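PDB 1ZB1: vacuolar-sorting protein BRO1 from Saccharomyces cerevisiae, which helps sort cargo proteins into the intralumenal vesicles of multivesicular bodies and recruits the deubiquitinase DOA4 to endosomes. Local coordinates for residues 123-137 / 151-163. Sequence-based numbering, arbitrary orientation.
Sequences SCTLFNIAVIFTQIA and NLTKAFSCFEYLS
Ala130 CB stands 3.5 Å from the centroid of the Phe159 ring, almost straight above one face, and also touches Cys158 CB. The same ring turns its edge to the face of Phe127 in a T-shaped pair, planes 76° apart, while Val131 CG2 approaches the edge of Phe159. Phe133 is the larger knob, set among Asn151, Lys154, Ala155 and Cys158. Lys154 CB lies over the Phe133 ring centre at 3.8 Å, and at the edge come Asn151 OD1, 3.4 Å from Phe133 CD1, and Cys158 SG, 3.7 Å from Phe133 CE2. With SG anti to its carbonyl carbon (chi1 -65°), Cys158 fills the reciprocal hole of Leu126, Ile129, Ala130 and Phe133. Leu126 and Leu162 lie alongside in opposing senses, Leu126 CD2 3.6 Å from Leu162 CD2. The alanines let the helices come close: Ala130 CA and Ala155 CA are 4.5 Å apart, and the antiparallel axes of 123-137 and 151-163 (166°) approach to 7.9 Å. Asn151 ND2 hydrogen-bonds Asn147 O, one turn back, probably helping hold the amide beside Phe133. Trp349 of helix 349-371 reaches Leu126 and Cys158; helix 176-198 touches Phe159 and Leu152. With no hydrogen bond between the segments, this buried Bro1-domain hairpin depends on shape fit and apolar burial.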
ATOM      1  N   SER A 123       9.541   2.318  13.967  1.00 16.24           N
ATOM      2  CA  SER A 123       8.338   1.725  13.396  1.00 16.68           C
ATOM      3  C   SER A 123       7.285   2.768  13.032  1.00 14.66           C
ATOM      4  O   SER A 123       6.673   2.689  11.959  1.00 14.23           O
ATOM      5  CB  SER A 123       7.743   0.681  14.362  1.00 18.05           C
ATOM      6  OG  SER A 123       7.371   1.259  15.600  1.00 33.63           O
ATOM      7  N   CYS A 124       7.072   3.745  13.909  1.00 13.11           N
ATOM      8  CA  CYS A 124       6.074   4.777  13.638  1.00 15.84           C
ATOM      9  C   CYS A 124       6.482   5.645  12.439  1.00 16.15           C
ATOM     10  O   CYS A 124       5.652   5.987  11.592  1.00 15.72           O
ATOM     11  CB  CYS A 124       5.852   5.640  14.879  1.00 16.33           C
ATOM     12  SG  CYS A 124       4.925   4.789  16.200  1.00 18.60           S
ATOM     13  N   THR A 125       7.758   5.995  12.373  1.00 16.05           N
ATOM     14  CA  THR A 125       8.264   6.791  11.265  1.00 15.40           C
ATOM     15  C   THR A 125       8.111   6.017   9.938  1.00 15.45           C
ATOM     16  O   THR A 125       7.685   6.578   8.927  1.00 13.18           O
ATOM     17  CB  THR A 125       9.755   7.146  11.486  1.00 17.84           C
ATOM     18  OG1 THR A 125       9.872   8.057  12.587  1.00 28.29           O
ATOM     19  CG2 THR A 125      10.342   7.786  10.232  1.00  7.05           C
ATOM     20  N   LEU A 126       8.456   4.730   9.942  1.00 15.73           N
ATOM     21  CA  LEU A 126       8.350   3.922   8.721  1.00 14.90           C
ATOM     22  C   LEU A 126       6.891   3.732   8.299  1.00 14.50           C
ATOM     23  O   LEU A 126       6.579   3.627   7.108  1.00 14.37           O
ATOM     24  CB  LEU A 126       9.045   2.565   8.914  1.00 17.21           C
ATOM     25  CG  LEU A 126       8.949   1.558   7.757  1.00 19.31           C
ATOM     26  CD1 LEU A 126       9.366   2.206   6.435  1.00 17.58           C
ATOM     27  CD2 LEU A 126       9.846   0.368   8.073  1.00 15.37           C
ATOM     28  N   PHE A 127       5.991   3.691   9.273  1.00 15.52           N
ATOM     29  CA  PHE A 127       4.571   3.565   8.960  1.00 14.37           C
ATOM     30  C   PHE A 127       4.164   4.803   8.141  1.00 12.67           C
ATOM     31  O   PHE A 127       3.458   4.704   7.129  1.00 12.90           O
ATOM     32  CB  PHE A 127       3.754   3.497  10.258  1.00 13.22           C
ATOM     33  CG  PHE A 127       2.272   3.334  10.041  1.00 17.30           C
ATOM     34  CD1 PHE A 127       1.464   4.437   9.788  1.00 15.36           C
ATOM     35  CD2 PHE A 127       1.686   2.065  10.080  1.00 17.23           C
ATOM     36  CE1 PHE A 127       0.091   4.292   9.575  1.00 15.71           C
ATOM     37  CE2 PHE A 127       0.312   1.897   9.868  1.00 17.26           C
ATOM     38  CZ  PHE A 127      -0.492   3.010   9.614  1.00 17.46           C
ATOM     39  N   ASN A 128       4.612   5.974   8.582  1.00 13.61           N
ATOM     40  CA  ASN A 128       4.284   7.206   7.867  1.00 14.27           C
ATOM     41  C   ASN A 128       4.968   7.267   6.497  1.00 14.76           C
ATOM     42  O   ASN A 128       4.399   7.785   5.538  1.00 16.52           O
ATOM     43  CB  ASN A 128       4.635   8.430   8.732  1.00 14.32           C
ATOM     44  CG  ASN A 128       3.574   8.702   9.802  1.00 17.22           C
ATOM     45  OD1 ASN A 128       2.498   8.104   9.777  1.00 16.37           O
ATOM     46  ND2 ASN A 128       3.868   9.606  10.733  1.00 17.42           N
ATOM     47  N   ILE A 129       6.181   6.728   6.403  1.00 16.31           N
ATOM     48  CA  ILE A 129       6.904   6.698   5.130  1.00 14.24           C
ATOM     49  C   ILE A 129       6.069   5.899   4.116  1.00 15.92           C
ATOM     50  O   ILE A 129       5.889   6.310   2.960  1.00 14.89           O
ATOM     51  CB  ILE A 129       8.293   6.037   5.309  1.00 14.11           C
ATOM     52  CG1 ILE A 129       9.241   7.014   6.015  1.00 15.20           C
ATOM     53  CG2 ILE A 129       8.863   5.615   3.958  1.00 13.76           C
ATOM     54  CD1 ILE A 129      10.595   6.418   6.380  1.00 16.64           C
ATOM     55  N   ALA A 130       5.550   4.757   4.558  1.00 14.03           N
ATOM     56  CA  ALA A 130       4.718   3.912   3.695  1.00 15.75           C
ATOM     57  C   ALA A 130       3.469   4.679   3.261  1.00 14.58           C
ATOM     58  O   ALA A 130       3.085   4.664   2.081  1.00 16.16           O
ATOM     59  CB  ALA A 130       4.318   2.628   4.444  1.00 15.72           C
ATOM     60  N   VAL A 131       2.824   5.346   4.212  1.00 14.94           N
ATOM     61  CA  VAL A 131       1.625   6.119   3.891  1.00 14.59           C
ATOM     62  C   VAL A 131       1.964   7.239   2.904  1.00 15.52           C
ATOM     63  O   VAL A 131       1.227   7.482   1.946  1.00 16.91           O
ATOM     64  CB  VAL A 131       0.995   6.751   5.161  1.00 12.11           C
ATOM     65  CG1 VAL A 131      -0.106   7.734   4.770  1.00 15.28           C
ATOM     66  CG2 VAL A 131       0.403   5.649   6.054  1.00 12.79           C
ATOM     67  N   ILE A 132       3.079   7.920   3.139  1.00 16.00           N
ATOM     68  CA  ILE A 132       3.476   9.014   2.261  1.00 17.36           C
ATOM     69  C   ILE A 132       3.704   8.520   0.826  1.00 17.20           C
ATOM     70  O   ILE A 132       3.410   9.233  -0.133  1.00 18.81           O
ATOM     71  CB  ILE A 132       4.726   9.736   2.814  1.00 19.01           C
ATOM     72  CG1 ILE A 132       4.366  10.420   4.141  1.00 23.68           C
ATOM     73  CG2 ILE A 132       5.216  10.789   1.813  1.00 20.10           C
ATOM     74  CD1 ILE A 132       5.548  10.998   4.895  1.00 26.93           C
ATOM     75  N   PHE A 133       4.213   7.302   0.665  1.00 15.21           N
ATOM     76  CA  PHE A 133       4.398   6.780  -0.683  1.00 15.89           C
ATOM     77  C   PHE A 133       3.026   6.663  -1.368  1.00 16.23           C
ATOM     78  O   PHE A 133       2.914   6.918  -2.564  1.00 15.57           O
ATOM     79  CB  PHE A 133       5.091   5.407  -0.671  1.00 13.72           C
ATOM     80  CG  PHE A 133       6.599   5.477  -0.600  1.00 15.61           C
ATOM     81  CD1 PHE A 133       7.329   6.228  -1.533  1.00 15.47           C
ATOM     82  CD2 PHE A 133       7.294   4.761   0.373  1.00 15.17           C
ATOM     83  CE1 PHE A 133       8.721   6.261  -1.496  1.00 16.12           C
ATOM     84  CE2 PHE A 133       8.698   4.785   0.422  1.00 17.13           C
ATOM     85  CZ  PHE A 133       9.412   5.536  -0.515  1.00 18.43           C
ATOM     86  N   THR A 134       1.983   6.285  -0.626  1.00 18.24           N
ATOM     87  CA  THR A 134       0.658   6.187  -1.245  1.00 16.00           C
ATOM     88  C   THR A 134       0.110   7.579  -1.563  1.00 19.18           C
ATOM     89  O   THR A 134      -0.671   7.746  -2.507  1.00 19.38           O
ATOM     90  CB  THR A 134      -0.372   5.412  -0.361  1.00 17.54           C
ATOM     91  OG1 THR A 134      -0.737   6.198   0.783  1.00 16.66           O
ATOM     92  CG2 THR A 134       0.223   4.080   0.103  1.00 13.61           C
ATOM     93  N   GLN A 135       0.521   8.585  -0.797  1.00 18.96           N
ATOM     94  CA  GLN A 135       0.056   9.949  -1.056  1.00 18.83           C
ATOM     95  C   GLN A 135       0.733  10.507  -2.309  1.00 19.56           C
ATOM     96  O   GLN A 135       0.124  11.263  -3.072  1.00 20.02           O
ATOM     97  CB  GLN A 135       0.330  10.849   0.150  1.00 21.06           C
ATOM     98  CG  GLN A 135      -0.394  10.388   1.419  1.00 20.22           C
ATOM     99  CD  GLN A 135      -0.117  11.271   2.621  1.00 21.00           C
ATOM    100  OE1 GLN A 135       1.006  11.725   2.827  1.00 21.39           O
ATOM    101  NE2 GLN A 135      -1.143  11.499   3.437  1.00 20.96           N
ATOM    102  N   ILE A 136       1.988  10.124  -2.527  1.00 17.15           N
ATOM    103  CA  ILE A 136       2.711  10.581  -3.708  1.00 20.03           C
ATOM    104  C   ILE A 136       2.039   9.945  -4.928  1.00 20.20           C
ATOM    105  O   ILE A 136       1.833  10.606  -5.945  1.00 20.68           O
ATOM    106  CB  ILE A 136       4.218  10.180  -3.641  1.00 18.95           C
ATOM    107  CG1 ILE A 136       4.904  10.926  -2.486  1.00 17.10           C
ATOM    108  CG2 ILE A 136       4.919  10.525  -4.965  1.00 20.09           C
ATOM    109  CD1 ILE A 136       6.358  10.498  -2.227  1.00 14.64           C
ATOM    110  N   ALA A 137       1.673   8.669  -4.811  1.00 20.58           N
ATOM    111  CA  ALA A 137       1.013   7.953  -5.900  1.00 20.02           C
ATOM    112  C   ALA A 137      -0.320   8.612  -6.232  1.00 23.27           C
ATOM    113  O   ALA A 137      -0.670   8.765  -7.402  1.00 23.34           O
ATOM    114  CB  ALA A 137       0.784   6.489  -5.517  1.00 19.39           C
ATOM    115  N   ASN A 151       5.329   4.124  -6.862  1.00 18.94           N
ATOM    116  CA  ASN A 151       5.186   4.556  -5.477  1.00 20.80           C
ATOM    117  C   ASN A 151       4.317   3.610  -4.641  1.00 18.82           C
ATOM    118  O   ASN A 151       4.584   3.401  -3.459  1.00 21.21           O
ATOM    119  CB  ASN A 151       4.663   5.998  -5.430  1.00 19.80           C
ATOM    120  CG  ASN A 151       5.784   7.023  -5.597  1.00 24.44           C
ATOM    121  OD1 ASN A 151       6.579   7.241  -4.680  1.00 22.99           O
ATOM    122  ND2 ASN A 151       5.865   7.638  -6.776  1.00 22.08           N
ATOM    123  N   LEU A 152       3.286   3.031  -5.245  1.00 19.01           N
ATOM    124  CA  LEU A 152       2.448   2.075  -4.517  1.00 19.10           C
ATOM    125  C   LEU A 152       3.271   0.811  -4.258  1.00 19.29           C
ATOM    126  O   LEU A 152       3.089   0.126  -3.249  1.00 17.94           O
ATOM    127  CB  LEU A 152       1.193   1.732  -5.324  1.00 20.51           C
ATOM    128  CG  LEU A 152       0.094   2.804  -5.332  1.00 23.76           C
ATOM    129  CD1 LEU A 152      -0.964   2.451  -6.363  1.00 22.81           C
ATOM    130  CD2 LEU A 152      -0.535   2.910  -3.941  1.00 24.81           C
ATOM    131  N   THR A 153       4.184   0.507  -5.175  1.00 18.43           N
ATOM    132  CA  THR A 153       5.041  -0.660  -5.032  1.00 18.79           C
ATOM    133  C   THR A 153       5.959  -0.460  -3.826  1.00 19.78           C
ATOM    134  O   THR A 153       6.167  -1.387  -3.036  1.00 20.69           O
ATOM    135  CB  THR A 153       5.883  -0.892  -6.320  1.00 19.95           C
ATOM    136  OG1 THR A 153       5.005  -1.273  -7.391  1.00 19.93           O
ATOM    137  CG2 THR A 153       6.919  -1.996  -6.107  1.00 20.34           C
ATOM    138  N   LYS A 154       6.496   0.749  -3.671  1.00 17.47           N
ATOM    139  CA  LYS A 154       7.363   1.021  -2.527  1.00 19.04           C
ATOM    140  C   LYS A 154       6.559   0.992  -1.223  1.00 18.29           C
ATOM    141  O   LYS A 154       7.047   0.506  -0.195  1.00 18.33           O
ATOM    142  CB  LYS A 154       8.077   2.372  -2.696  1.00 19.01           C
ATOM    143  CG  LYS A 154       9.180   2.343  -3.747  1.00 20.78           C
ATOM    144  CD  LYS A 154       9.835   3.699  -3.919  1.00 23.80           C
ATOM    145  CE  LYS A 154      10.976   3.636  -4.917  1.00 28.68           C
ATOM    146  NZ  LYS A 154      11.576   4.986  -5.151  1.00 29.31           N
ATOM    147  N   ALA A 155       5.331   1.502  -1.252  1.00 17.22           N
ATOM    148  CA  ALA A 155       4.497   1.484  -0.046  1.00 16.53           C
ATOM    149  C   ALA A 155       4.341   0.029   0.388  1.00 17.96           C
ATOM    150  O   ALA A 155       4.490  -0.297   1.565  1.00 16.22           O
ATOM    151  CB  ALA A 155       3.126   2.105  -0.326  1.00 13.55           C
ATOM    152  N   PHE A 156       4.051  -0.837  -0.584  1.00 18.35           N
ATOM    153  CA  PHE A 156       3.886  -2.271  -0.354  1.00 20.59           C
ATOM    154  C   PHE A 156       5.112  -2.815   0.382  1.00 20.89           C
ATOM    155  O   PHE A 156       4.989  -3.495   1.401  1.00 19.46           O
ATOM    156  CB  PHE A 156       3.680  -2.966  -1.718  1.00 22.65           C
ATOM    157  CG  PHE A 156       3.797  -4.476  -1.693  1.00 23.45           C
ATOM    158  CD1 PHE A 156       3.289  -5.230  -0.638  1.00 23.66           C
ATOM    159  CD2 PHE A 156       4.372  -5.144  -2.776  1.00 27.79           C
ATOM    160  CE1 PHE A 156       3.352  -6.628  -0.661  1.00 25.62           C
ATOM    161  CE2 PHE A 156       4.439  -6.543  -2.814  1.00 28.90           C
ATOM    162  CZ  PHE A 156       3.928  -7.284  -1.752  1.00 27.77           C
ATOM    163  N   SER A 157       6.293  -2.492  -0.128  1.00 19.52           N
ATOM    164  CA  SER A 157       7.536  -2.940   0.480  1.00 21.04           C
ATOM    165  C   SER A 157       7.696  -2.469   1.938  1.00 21.70           C
ATOM    166  O   SER A 157       8.119  -3.241   2.798  1.00 20.66           O
ATOM    167  CB  SER A 157       8.718  -2.456  -0.368  1.00 23.52           C
ATOM    168  OG  SER A 157       9.949  -2.857   0.196  1.00 30.24           O
ATOM    169  N   CYS A 158       7.367  -1.208   2.214  1.00 17.91           N
ATOM    170  CA  CYS A 158       7.480  -0.673   3.571  1.00 17.68           C
ATOM    171  C   CYS A 158       6.536  -1.351   4.575  1.00 16.94           C
ATOM    172  O   CYS A 158       6.954  -1.701   5.683  1.00 14.00           O
ATOM    173  CB  CYS A 158       7.225   0.840   3.570  1.00 19.16           C
ATOM    174  SG  CYS A 158       8.467   1.804   2.658  1.00 18.39           S
ATOM    175  N   PHE A 159       5.269  -1.523   4.205  1.00 16.11           N
ATOM    176  CA  PHE A 159       4.304  -2.175   5.100  1.00 15.91           C
ATOM    177  C   PHE A 159       4.658  -3.639   5.354  1.00 18.63           C
ATOM    178  O   PHE A 159       4.424  -4.169   6.446  1.00 17.56           O
ATOM    179  CB  PHE A 159       2.890  -2.089   4.528  1.00 16.34           C
ATOM    180  CG  PHE A 159       2.251  -0.736   4.695  1.00 15.14           C
ATOM    181  CD1 PHE A 159       2.165  -0.147   5.961  1.00 10.55           C
ATOM    182  CD2 PHE A 159       1.703  -0.068   3.601  1.00 14.12           C
ATOM    183  CE1 PHE A 159       1.539   1.085   6.139  1.00 15.13           C
ATOM    184  CE2 PHE A 159       1.070   1.170   3.769  1.00 15.24           C
ATOM    185  CZ  PHE A 159       0.988   1.747   5.046  1.00 13.01           C
ATOM    186  N   GLU A 160       5.215  -4.284   4.337  1.00 18.14           N
ATOM    187  CA  GLU A 160       5.622  -5.679   4.437  1.00 22.21           C
ATOM    188  C   GLU A 160       6.750  -5.819   5.462  1.00 20.62           C
ATOM    189  O   GLU A 160       6.715  -6.707   6.316  1.00 19.77           O
ATOM    190  CB  GLU A 160       6.087  -6.177   3.062  1.00 27.10           C
ATOM    191  CG  GLU A 160       6.654  -7.585   3.058  1.00 35.77           C
ATOM    192  CD  GLU A 160       6.981  -8.066   1.656  1.00 41.23           C
ATOM    193  OE1 GLU A 160       7.859  -7.459   1.003  1.00 46.15           O
ATOM    194  OE2 GLU A 160       6.352  -9.048   1.209  1.00 45.47           O
ATOM    195  N   TYR A 161       7.741  -4.938   5.375  1.00 18.48           N
ATOM    196  CA  TYR A 161       8.875  -4.955   6.304  1.00 18.14           C
ATOM    197  C   TYR A 161       8.389  -4.724   7.730  1.00 17.57           C
ATOM    198  O   TYR A 161       8.872  -5.352   8.678  1.00 17.28           O
ATOM    199  CB  TYR A 161       9.886  -3.867   5.930  1.00 18.09           C
ATOM    200  CG  TYR A 161      11.103  -3.820   6.835  1.00 20.35           C
ATOM    201  CD1 TYR A 161      12.245  -4.564   6.538  1.00 19.26           C
ATOM    202  CD2 TYR A 161      11.107  -3.035   7.991  1.00 19.55           C
ATOM    203  CE1 TYR A 161      13.363  -4.525   7.367  1.00 21.60           C
ATOM    204  CE2 TYR A 161      12.218  -2.992   8.830  1.00 19.58           C
ATOM    205  CZ  TYR A 161      13.345  -3.740   8.508  1.00 23.19           C
ATOM    206  OH  TYR A 161      14.461  -3.686   9.314  1.00 25.92           O
ATOM    207  N   LEU A 162       7.440  -3.808   7.882  1.00 17.31           N
ATOM    208  CA  LEU A 162       6.870  -3.514   9.190  1.00 17.69           C
ATOM    209  C   LEU A 162       6.174  -4.748   9.793  1.00 18.94           C
ATOM    210  O   LEU A 162       6.356  -5.062  10.975  1.00 18.78           O
ATOM    211  CB  LEU A 162       5.857  -2.368   9.069  1.00 17.03           C
ATOM    212  CG  LEU A 162       6.437  -0.950   8.916  1.00 16.94           C
ATOM    213  CD1 LEU A 162       5.323   0.007   8.519  1.00 16.79           C
ATOM    214  CD2 LEU A 162       7.084  -0.498  10.229  1.00 14.38           C
ATOM    215  N   SER A 163       5.379  -5.445   8.989  1.00 19.88           N
ATOM    216  CA  SER A 163       4.662  -6.611   9.505  1.00 23.47           C
ATOM    217  C   SER A 163       5.593  -7.752   9.883  1.00 24.41           C
ATOM    218  O   SER A 163       5.312  -8.504  10.814  1.00 22.73           O
ATOM    219  CB  SER A 163       3.631  -7.115   8.489  1.00 24.23           C
ATOM    220  OG  SER A 163       4.266  -7.722   7.383  1.00 32.42           O
TER